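Local coordinates for protein pectinesterase A (Erwinia chrysanthemi, PDB 2NTP) that hydrolyses the methyl esters of polygalacturonate in plant pectin, releasing methanol in the first step of tissue maceration and soft rot, at residues 155-160 and 176-181; 91-96 and 131-136; 208-213 and 263-268. One frame throughout, in Å; residues are numbered along the deposited sequence.

Interaction 1: 155-160 and 176-181; sequences TLYVSG and FIFGDG. With ADA (alpha-D-galactopyranuronic acid), chain C.
Two neighbouring coils of the right-handed parallel β-helix of pectin methylesterases meet here, just after the catalytic aspartates: the proton donor Asp154 precedes 155-160 and the nucleophile Asp175 precedes 176-181. The segments run only 8° apart, with Leu156 facing Ile177 and Tyr157 facing Phe178 in parallel register. Main-chain bonds alternate along the pair: Leu156 N donates to Phe176 O, Phe178 N to Leu156 O at 2.9 Å, and Val158 N to Phe178 O. The last two lie nearly along their C=O axes, whereas Leu156 N sits above the carbonyl plane of Phe176, where the chain turns a corner.

On the substrate side, Tyr157 CG is anti to its backbone N, while Phe178 CG takes the crowded position between backbone N and carbonyl carbon (chi1 73°), which brings the phenyl ring across to Tyr157. An offset stack results, with planes at 22° and centroids 4.3 Å apart; Phe178 CZ comes within 3.3 Å of Tyr157 CG, a tight fit. Tyr134 stacks with Tyr157 and Trp245 meets Phe178 at a steep angle, so the pair belongs to an aromatic cluster lining the glycan groove; Tyr157 OH approaches O3 of the galacturonic acid at 3.8 Å. Facing the interior, Leu156 CD2, Val158 CG2 and Ile177 CG2 gather in loose apolar contact.

Past the strands, Gly181 N closes on Val158 O at 2.8 Å, and the Asp180 carboxylate clamps the turn of 159-160. Ser159 OG, anti to its own backbone N, donates to the syn lone pair of Asp180 OD1 at 2.6 Å. A water joins Gly160 O to the other oxygen, Asp180 OD2, which also receives a weak bond from Gly160 N at 3.3 Å.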
loop_
_atom_site.group_PDB
_atom_site.type_symbol
_atom_site.label_atom_id
_atom_site.label_comp_id
_atom_site.label_asym_id
_atom_site.label_seq_id
_atom_site.Cartn_x
_atom_site.Cartn_y
_atom_site.Cartn_z
ATOM N N THR A 155 2.152 -4.771 -1.254
ATOM C CA THR A 155 0.865 -4.434 -1.886
ATOM C C THR A 155 0.667 -2.936 -2.171
ATOM O O THR A 155 0.311 -2.562 -3.288
ATOM C CB THR A 155 -0.305 -4.955 -1.033
ATOM O OG1 THR A 155 -0.126 -6.363 -0.820
ATOM C CG2 THR A 155 -1.657 -4.696 -1.730
ATOM N N LEU A 156 0.898 -2.103 -1.157
ATOM C CA LEU A 156 0.669 -0.657 -1.250
ATOM C C LEU A 156 1.946 0.139 -0.997
ATOM O O LEU A 156 2.510 0.090 0.101
ATOM C CB LEU A 156 -0.421 -0.218 -0.272
ATOM C CG LEU A 156 -0.677 1.295 -0.204
ATOM C CD1 LEU A 156 -1.070 1.871 -1.576
ATOM C CD2 LEU A 156 -1.747 1.608 0.849
ATOM N N TYR A 157 2.364 0.882 -2.020
ATOM C CA TYR A 157 3.587 1.681 -1.995
ATOM C C TYR A 157 3.144 3.140 -1.951
ATOM O O TYR A 157 2.666 3.672 -2.947
ATOM C CB TYR A 157 4.393 1.406 -3.276
ATOM C CG TYR A 157 5.838 1.900 -3.321
ATOM C CD1 TYR A 157 6.361 2.752 -2.343
ATOM C CD2 TYR A 157 6.680 1.514 -4.369
ATOM C CE1 TYR A 157 7.690 3.202 -2.409
ATOM C CE2 TYR A 157 7.999 1.960 -4.445
ATOM C CZ TYR A 157 8.498 2.793 -3.464
ATOM O OH TYR A 157 9.805 3.227 -3.549
ATOM N N VAL A 158 3.265 3.771 -0.786
ATOM C CA VAL A 158 2.873 5.170 -0.626
ATOM C C VAL A 158 4.098 6.070 -0.450
ATOM O O VAL A 158 4.747 6.053 0.594
ATOM C CB VAL A 158 1.849 5.368 0.535
ATOM C CG1 VAL A 158 0.438 4.985 0.079
ATOM C CG2 VAL A 158 2.247 4.561 1.770
ATOM N N SER A 159 4.410 6.841 -1.492
ATOM C CA SER A 159 5.542 7.767 -1.471
ATOM C C SER A 159 5.064 9.215 -1.632
ATOM O O SER A 159 3.887 9.456 -1.865
ATOM C CB SER A 159 6.531 7.396 -2.582
ATOM O OG SER A 159 7.743 8.124 -2.474
ATOM N N GLY A 160 5.979 10.165 -1.478
ATOM C CA GLY A 160 5.690 11.580 -1.720
ATOM C C GLY A 160 4.739 12.247 -0.744
ATOM O O GLY A 160 5.040 12.376 0.440
ATOM N N PHE A 176 3.325 -4.767 3.512
ATOM C CA PHE A 176 2.259 -4.551 2.529
ATOM C C PHE A 176 1.698 -3.127 2.468
ATOM O O PHE A 176 0.937 -2.796 1.558
ATOM C CB PHE A 176 1.201 -5.678 2.482
ATOM C CG PHE A 176 0.289 -5.776 3.689
ATOM C CD1 PHE A 176 -0.870 -5.000 3.776
ATOM C CD2 PHE A 176 0.539 -6.717 4.692
ATOM C CE1 PHE A 176 -1.748 -5.124 4.867
ATOM C CE2 PHE A 176 -0.336 -6.860 5.785
ATOM C CZ PHE A 176 -1.476 -6.058 5.875
ATOM N N ILE A 177 2.095 -2.296 3.428
ATOM C CA ILE A 177 1.955 -0.846 3.313
ATOM C C ILE A 177 3.336 -0.300 3.605
ATOM O O ILE A 177 3.835 -0.458 4.714
ATOM C CB ILE A 177 0.950 -0.246 4.324
ATOM C CG1 ILE A 177 -0.438 -0.875 4.154
ATOM C CG2 ILE A 177 0.883 1.280 4.156
ATOM C CD1 ILE A 177 -1.404 -0.580 5.312
ATOM N N PHE A 178 3.963 0.322 2.615
ATOM C CA PHE A 178 5.348 0.778 2.790
ATOM C C PHE A 178 5.619 2.069 2.033
ATOM O O PHE A 178 4.908 2.404 1.079
ATOM C CB PHE A 178 6.347 -0.323 2.381
ATOM C CG PHE A 178 6.447 -0.550 0.891
ATOM C CD1 PHE A 178 5.392 -1.127 0.187
ATOM C CD2 PHE A 178 7.605 -0.199 0.196
ATOM C CE1 PHE A 178 5.476 -1.331 -1.188
ATOM C CE2 PHE A 178 7.709 -0.416 -1.182
ATOM C CZ PHE A 178 6.645 -0.985 -1.872
ATOM N N GLY A 179 6.651 2.790 2.463
ATOM C CA GLY A 179 7.045 4.018 1.777
ATOM C C GLY A 179 7.116 5.219 2.699
ATOM O O GLY A 179 6.933 5.103 3.912
ATOM N N ASP A 180 7.389 6.376 2.100
ATOM C CA ASP A 180 7.734 7.592 2.829
ATOM C C ASP A 180 6.614 8.628 2.803
ATOM O O ASP A 180 6.785 9.741 3.294
ATOM C CB ASP A 180 8.985 8.204 2.203
ATOM C CG ASP A 180 8.785 8.523 0.734
ATOM O OD1 ASP A 180 8.732 7.578 -0.084
ATOM O OD2 ASP A 180 8.664 9.714 0.394
ATOM N N GLY A 181 5.473 8.264 2.228
ATOM C CA GLY A 181 4.348 9.194 2.113
ATOM C C GLY A 181 3.655 9.470 3.435
ATOM O O GLY A 181 3.910 8.800 4.449
HETATM C C1 ADA C . 14.943 -0.161 -3.742
HETATM C C2 ADA C . 14.938 1.343 -3.460
HETATM C C3 ADA C . 13.551 1.940 -3.709
HETATM C C4 ADA C . 13.030 1.562 -5.100
HETATM C C5 ADA C . 13.088 0.044 -5.272
HETATM C C6 ADA C . 12.633 -0.384 -6.642
HETATM O O2 ADA C . 15.323 1.547 -2.099
HETATM O O3 ADA C . 13.578 3.367 -3.534
HETATM O O4 ADA C . 13.835 2.161 -6.125
HETATM O O5 ADA C . 14.430 -0.418 -5.054
HETATM O O6B ADA C . 11.600 0.126 -7.127
HETATM O O6A ADA C . 13.310 -1.243 -7.242
HETATM O O HOH W 1 7.592 11.874 1.143
#

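Interaction 2: 91-96 and 131-136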
loop_
_atom_site.group_PDB
_atom_site.type_symbol
_atom_site.label_atom_id
_atom_site.label_comp_id
_atom_site.label_asym_id
_atom_site.label_seq_id
_atom_site.Cartn_x
_atom_site.Cartn_y
_atom_site.Cartn_z
ATOM N N ILE A 91 -1.283 -0.164 -10.683
ATOM C CA ILE A 91 -1.670 1.233 -10.879
ATOM C C ILE A 91 -0.631 2.150 -10.245
ATOM O O ILE A 91 -0.245 1.962 -9.089
ATOM C CB ILE A 91 -3.088 1.526 -10.322
ATOM C CG1 ILE A 91 -4.139 0.742 -11.119
ATOM C CG2 ILE A 91 -3.394 3.039 -10.352
ATOM C CD1 ILE A 91 -5.584 1.005 -10.698
ATOM N N THR A 92 -0.174 3.124 -11.025
ATOM C CA THR A 92 0.795 4.115 -10.568
ATOM C C THR A 92 0.138 5.494 -10.618
ATOM O O THR A 92 -0.338 5.910 -11.672
ATOM C CB THR A 92 2.061 4.087 -11.453
ATOM O OG1 THR A 92 2.677 2.789 -11.374
ATOM C CG2 THR A 92 3.054 5.144 -11.010
ATOM N N ILE A 93 0.100 6.186 -9.478
ATOM C CA ILE A 93 -0.476 7.536 -9.420
ATOM C C ILE A 93 0.642 8.565 -9.377
ATOM O O ILE A 93 1.355 8.676 -8.371
ATOM C CB ILE A 93 -1.423 7.740 -8.196
ATOM C CG1 ILE A 93 -2.485 6.635 -8.105
ATOM C CG2 ILE A 93 -2.056 9.141 -8.233
ATOM C CD1 ILE A 93 -3.426 6.541 -9.303
ATOM N N SER A 94 0.800 9.293 -10.482
ATOM C CA SER A 94 1.840 10.314 -10.629
ATOM C C SER A 94 1.200 11.648 -10.999
ATOM O O SER A 94 1.696 12.380 -11.865
ATOM C CB SER A 94 2.848 9.903 -11.703
ATOM O OG SER A 94 3.566 8.749 -11.303
ATOM N N ALA A 95 0.077 11.936 -10.349
ATOM C CA ALA A 95 -0.661 13.174 -10.564
ATOM C C ALA A 95 -1.326 13.579 -9.257
ATOM O O ALA A 95 -1.400 12.789 -8.310
ATOM C CB ALA A 95 -1.699 12.990 -11.650
ATOM N N LYS A 96 -1.806 14.817 -9.211
ATOM C CA LYS A 96 -2.442 15.356 -8.019
ATOM C C LYS A 96 -3.954 15.224 -8.093
ATOM O O LYS A 96 -4.524 15.145 -9.178
ATOM C CB LYS A 96 -2.062 16.827 -7.841
ATOM C CG LYS A 96 -0.596 17.030 -7.539
ATOM C CD LYS A 96 -0.241 18.494 -7.469
ATOM C CE LYS A 96 1.239 18.662 -7.168
ATOM N NZ LYS A 96 2.080 17.925 -8.153
ATOM N N VAL A 131 3.613 -4.887 -6.439
ATOM C CA VAL A 131 2.803 -3.763 -5.975
ATOM C C VAL A 131 1.443 -3.700 -6.677
ATOM O O VAL A 131 1.367 -3.825 -7.896
ATOM C CB VAL A 131 3.572 -2.437 -6.179
ATOM C CG1 VAL A 131 2.739 -1.244 -5.710
ATOM C CG2 VAL A 131 4.914 -2.466 -5.450
ATOM N N ALA A 132 0.376 -3.499 -5.902
ATOM C CA ALA A 132 -0.954 -3.274 -6.472
ATOM C C ALA A 132 -1.141 -1.798 -6.822
ATOM O O ALA A 132 -1.540 -1.460 -7.938
ATOM C CB ALA A 132 -2.056 -3.746 -5.505
ATOM N N LEU A 133 -0.821 -0.930 -5.866
ATOM C CA LEU A 133 -0.990 0.511 -6.012
ATOM C C LEU A 133 0.247 1.254 -5.534
ATOM O O LEU A 133 0.749 1.000 -4.432
ATOM C CB LEU A 133 -2.215 0.966 -5.214
ATOM C CG LEU A 133 -2.530 2.459 -5.116
ATOM C CD1 LEU A 133 -2.858 3.042 -6.493
ATOM C CD2 LEU A 133 -3.697 2.650 -4.138
ATOM N N TYR A 134 0.719 2.180 -6.362
ATOM C CA TYR A 134 1.900 2.978 -6.067
ATOM C C TYR A 134 1.509 4.438 -6.213
ATOM O O TYR A 134 1.087 4.860 -7.284
ATOM C CB TYR A 134 3.025 2.610 -7.043
ATOM C CG TYR A 134 4.321 3.407 -6.965
ATOM C CD1 TYR A 134 4.749 4.009 -5.780
ATOM C CD2 TYR A 134 5.149 3.512 -8.089
ATOM C CE1 TYR A 134 5.955 4.716 -5.727
ATOM C CE2 TYR A 134 6.344 4.206 -8.040
ATOM C CZ TYR A 134 6.739 4.805 -6.865
ATOM O OH TYR A 134 7.935 5.497 -6.836
ATOM N N VAL A 135 1.604 5.185 -5.118
ATOM C CA VAL A 135 1.437 6.635 -5.166
ATOM C C VAL A 135 2.845 7.211 -5.132
ATOM O O VAL A 135 3.582 6.989 -4.170
ATOM C CB VAL A 135 0.588 7.163 -3.977
ATOM C CG1 VAL A 135 0.373 8.676 -4.101
ATOM C CG2 VAL A 135 -0.756 6.450 -3.914
ATOM N N THR A 136 3.228 7.928 -6.189
ATOM C CA THR A 136 4.620 8.368 -6.358
ATOM C C THR A 136 4.888 9.725 -5.708
ATOM O O THR A 136 3.990 10.330 -5.131
ATOM C CB THR A 136 5.028 8.450 -7.851
ATOM O OG1 THR A 136 4.434 9.608 -8.457
ATOM C CG2 THR A 136 4.599 7.200 -8.599
#
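Ile91 O is gripped by two hydrogen bonds: Tyr134 N approaches at 2.9 Å nearly along the C=O axis, and Ser89 OG supplies the second. Leu133 CA adds a C-H...O contact to the same oxygen. The pairing continues with Ile91 N to Ala132 O and with Ile93 N to Tyr134 O, short at 2.7 Å and almost straight (173°). Thr136 N then reaches Ile93 O in the carbonyl plane, again nearly linear at 175°. Thr136 OG1, set between its own backbone N and carbonyl carbon, takes a bond from Ser138 N and shares another with Ser94 OG at 3.1 Å.

On one face, Leu133 CD1 crosses obliquely to touch both Ile91 CG2 (3.9 Å) and Ile93 CG1. On the other, the methyl groups of Thr92 and Thr136 meet, CG2 to CG2, at 3.5 Å. Thr136 CG2 also lies over one face of the Tyr134 ring, offset toward the rim, while Thr92 runs alongside that tyrosine. Three consecutive bridges, with strand axes 4.7 Å apart, are the stacking of successive coils in a right-handed parallel β-helix, whose Tyr134 face borders the bound pectin fragment.

Interaction 3: 208-213 and 263-268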
loop_
_atom_site.group_PDB
_atom_site.type_symbol
_atom_site.label_atom_id
_atom_site.label_comp_id
_atom_site.label_asym_id
_atom_site.label_seq_id
_atom_site.Cartn_x
_atom_site.Cartn_y
_atom_site.Cartn_z
ATOM N N THR A 208 3.431 -2.919 8.019
ATOM C CA THR A 208 3.992 -1.675 7.508
ATOM C C THR A 208 5.509 -1.687 7.463
ATOM O O THR A 208 6.160 -2.370 8.248
ATOM C CB THR A 208 3.526 -0.443 8.322
ATOM O OG1 THR A 208 4.090 -0.480 9.642
ATOM C CG2 THR A 208 1.996 -0.400 8.419
ATOM N N ALA A 209 6.052 -0.918 6.528
ATOM C CA ALA A 209 7.490 -0.669 6.467
ATOM C C ALA A 209 7.684 0.788 6.059
ATOM O O ALA A 209 7.966 1.082 4.892
ATOM C CB ALA A 209 8.175 -1.621 5.489
ATOM N N PRO A 210 7.497 1.712 7.020
ATOM C CA PRO A 210 7.609 3.138 6.710
ATOM C C PRO A 210 9.058 3.567 6.508
ATOM O O PRO A 210 9.960 3.063 7.193
ATOM C CB PRO A 210 7.018 3.806 7.952
ATOM C CG PRO A 210 7.333 2.853 9.060
ATOM C CD PRO A 210 7.186 1.484 8.446
ATOM N N SER A 211 9.264 4.473 5.555
ATOM C CA SER A 211 10.579 5.053 5.275
ATOM C C SER A 211 10.542 6.569 5.454
ATOM O O SER A 211 11.369 7.298 4.891
ATOM C CB SER A 211 11.004 4.704 3.856
ATOM O OG SER A 211 9.990 5.071 2.934
ATOM N N THR A 212 9.585 7.020 6.259
ATOM C CA THR A 212 9.309 8.435 6.490
ATOM C C THR A 212 10.594 9.170 6.873
ATOM O O THR A 212 11.275 8.760 7.808
ATOM C CB THR A 212 8.305 8.611 7.658
ATOM O OG1 THR A 212 7.380 7.513 7.690
ATOM C CG2 THR A 212 7.546 9.933 7.535
ATOM N N ASN A 213 10.922 10.240 6.150
ATOM C CA ASN A 213 12.068 11.071 6.529
ATOM C C ASN A 213 11.867 11.642 7.933
ATOM O O ASN A 213 10.757 12.021 8.300
ATOM C CB ASN A 213 12.282 12.205 5.528
ATOM C CG ASN A 213 13.482 13.075 5.879
ATOM O OD1 ASN A 213 13.329 14.149 6.466
ATOM N ND2 ASN A 213 14.681 12.607 5.545
ATOM N N GLY A 263 11.206 5.757 9.930
ATOM C CA GLY A 263 9.787 5.659 9.604
ATOM C C GLY A 263 8.839 5.829 10.768
ATOM O O GLY A 263 9.189 5.542 11.914
ATOM N N GLN A 264 7.638 6.311 10.456
ATOM C CA GLN A 264 6.568 6.434 11.435
ATOM C C GLN A 264 5.385 5.556 11.054
ATOM O O GLN A 264 4.900 5.624 9.926
ATOM C CB GLN A 264 6.104 7.892 11.569
ATOM C CG GLN A 264 4.940 8.081 12.548
ATOM C CD GLN A 264 4.295 9.448 12.431
ATOM O OE1 GLN A 264 3.393 9.658 11.616
ATOM N NE2 GLN A 264 4.755 10.389 13.255
ATOM N N THR A 265 4.943 4.731 12.000
ATOM C CA THR A 265 3.647 4.066 11.910
ATOM C C THR A 265 2.953 4.262 13.244
ATOM O O THR A 265 3.501 3.903 14.295
ATOM C CB THR A 265 3.763 2.553 11.626
ATOM O OG1 THR A 265 4.413 2.350 10.370
ATOM C CG2 THR A 265 2.382 1.916 11.570
ATOM N N VAL A 266 1.758 4.848 13.195
ATOM C CA VAL A 266 0.950 5.052 14.396
ATOM C C VAL A 266 -0.422 4.413 14.210
ATOM O O VAL A 266 -1.099 4.665 13.205
ATOM C CB VAL A 266 0.804 6.552 14.745
ATOM C CG1 VAL A 266 -0.005 6.720 16.025
ATOM C CG2 VAL A 266 2.178 7.204 14.902
ATOM N N PHE A 267 -0.802 3.569 15.169
ATOM C CA PHE A 267 -2.129 2.955 15.214
ATOM C C PHE A 267 -2.944 3.632 16.301
ATOM O O PHE A 267 -2.502 3.709 17.448
ATOM C CB PHE A 267 -2.040 1.459 15.527
ATOM C CG PHE A 267 -1.467 0.633 14.413
ATOM C CD1 PHE A 267 -0.096 0.399 14.335
ATOM C CD2 PHE A 267 -2.300 0.069 13.443
ATOM C CE1 PHE A 267 0.439 -0.369 13.305
ATOM C CE2 PHE A 267 -1.772 -0.701 12.409
ATOM C CZ PHE A 267 -0.399 -0.920 12.342
ATOM N N LEU A 268 -4.136 4.106 15.944
ATOM C CA LEU A 268 -5.059 4.668 16.931
ATOM C C LEU A 268 -6.425 3.999 16.866
ATOM O O LEU A 268 -6.988 3.841 15.782
ATOM C CB LEU A 268 -5.211 6.182 16.762
ATOM C CG LEU A 268 -3.938 7.032 16.786
ATOM C CD1 LEU A 268 -3.546 7.395 15.359
ATOM C CD2 LEU A 268 -4.151 8.284 17.619
HETATM O O HOH W 2 12.459 3.517 8.720
#
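Thr265 OG1 donates to Thr208 OG1 at 2.9 Å, the two side chains meeting tip to tip. The direction fits the second bond of Thr208 OG1, which pairs with Leu241 O. The other direct bond runs from Gln264 N to Thr212 OG1, 3.0 Å long and nearly straight at 168°. To present that oxygen, Thr212 holds chi1 at -33°, away from a staggered minimum, which suggests some torsional cost. A water adds a third link: it accepts from Gly263 N at 2.8 Å and can donate to Pro210 O at 3.0 Å, though other acceptors compete for its protons.

Around these polar points the fit is close. Gly263 CA makes a C-H...O contact with Pro210 O. The Pro210 ring crosses Thr265 at about a right angle, its CG resting 3.2 Å from Thr265 OG1 and its CB 3.4 Å from Gln264 O. Leu220 packs on both Thr208 and Pro210. The amide end of Gln264 leads off to Gly219 N.

The strand axes lie 6.9 Å apart at 136°, and no main-chain N-H meets a main-chain C=O between the segments. Two different sheets of the β-helix, those holding 205-210 and 264-268, are therefore joined across its interior by threonine hydroxyls, a proline ring and a water, so buried polar groups are satisfied here by side-chain chemistry instead of strand pairing.

From the N terminus, interaction 2 closes first, over the 34 residues between 91-96 and 131-136; interaction 1 follows over 15 and interaction 3 over 49. The three loops are in series, so none nests within or crosses another. Interactions 2 and 1 share a parallel sheet, with strands 133-135 and 156-158 adjacent and a probable bond between Ala132 N and Thr155 O. Interaction 1 passes to interaction 3 through 176-181, where Ala209 N probably bonds to Ile177 O. Interactions 2 and 3 do not touch, their nearest atoms about 10 Å apart. Together they follow the β-helix coil by coil along the substrate face, and interaction 3 then turns inward to the sheet of 264-268.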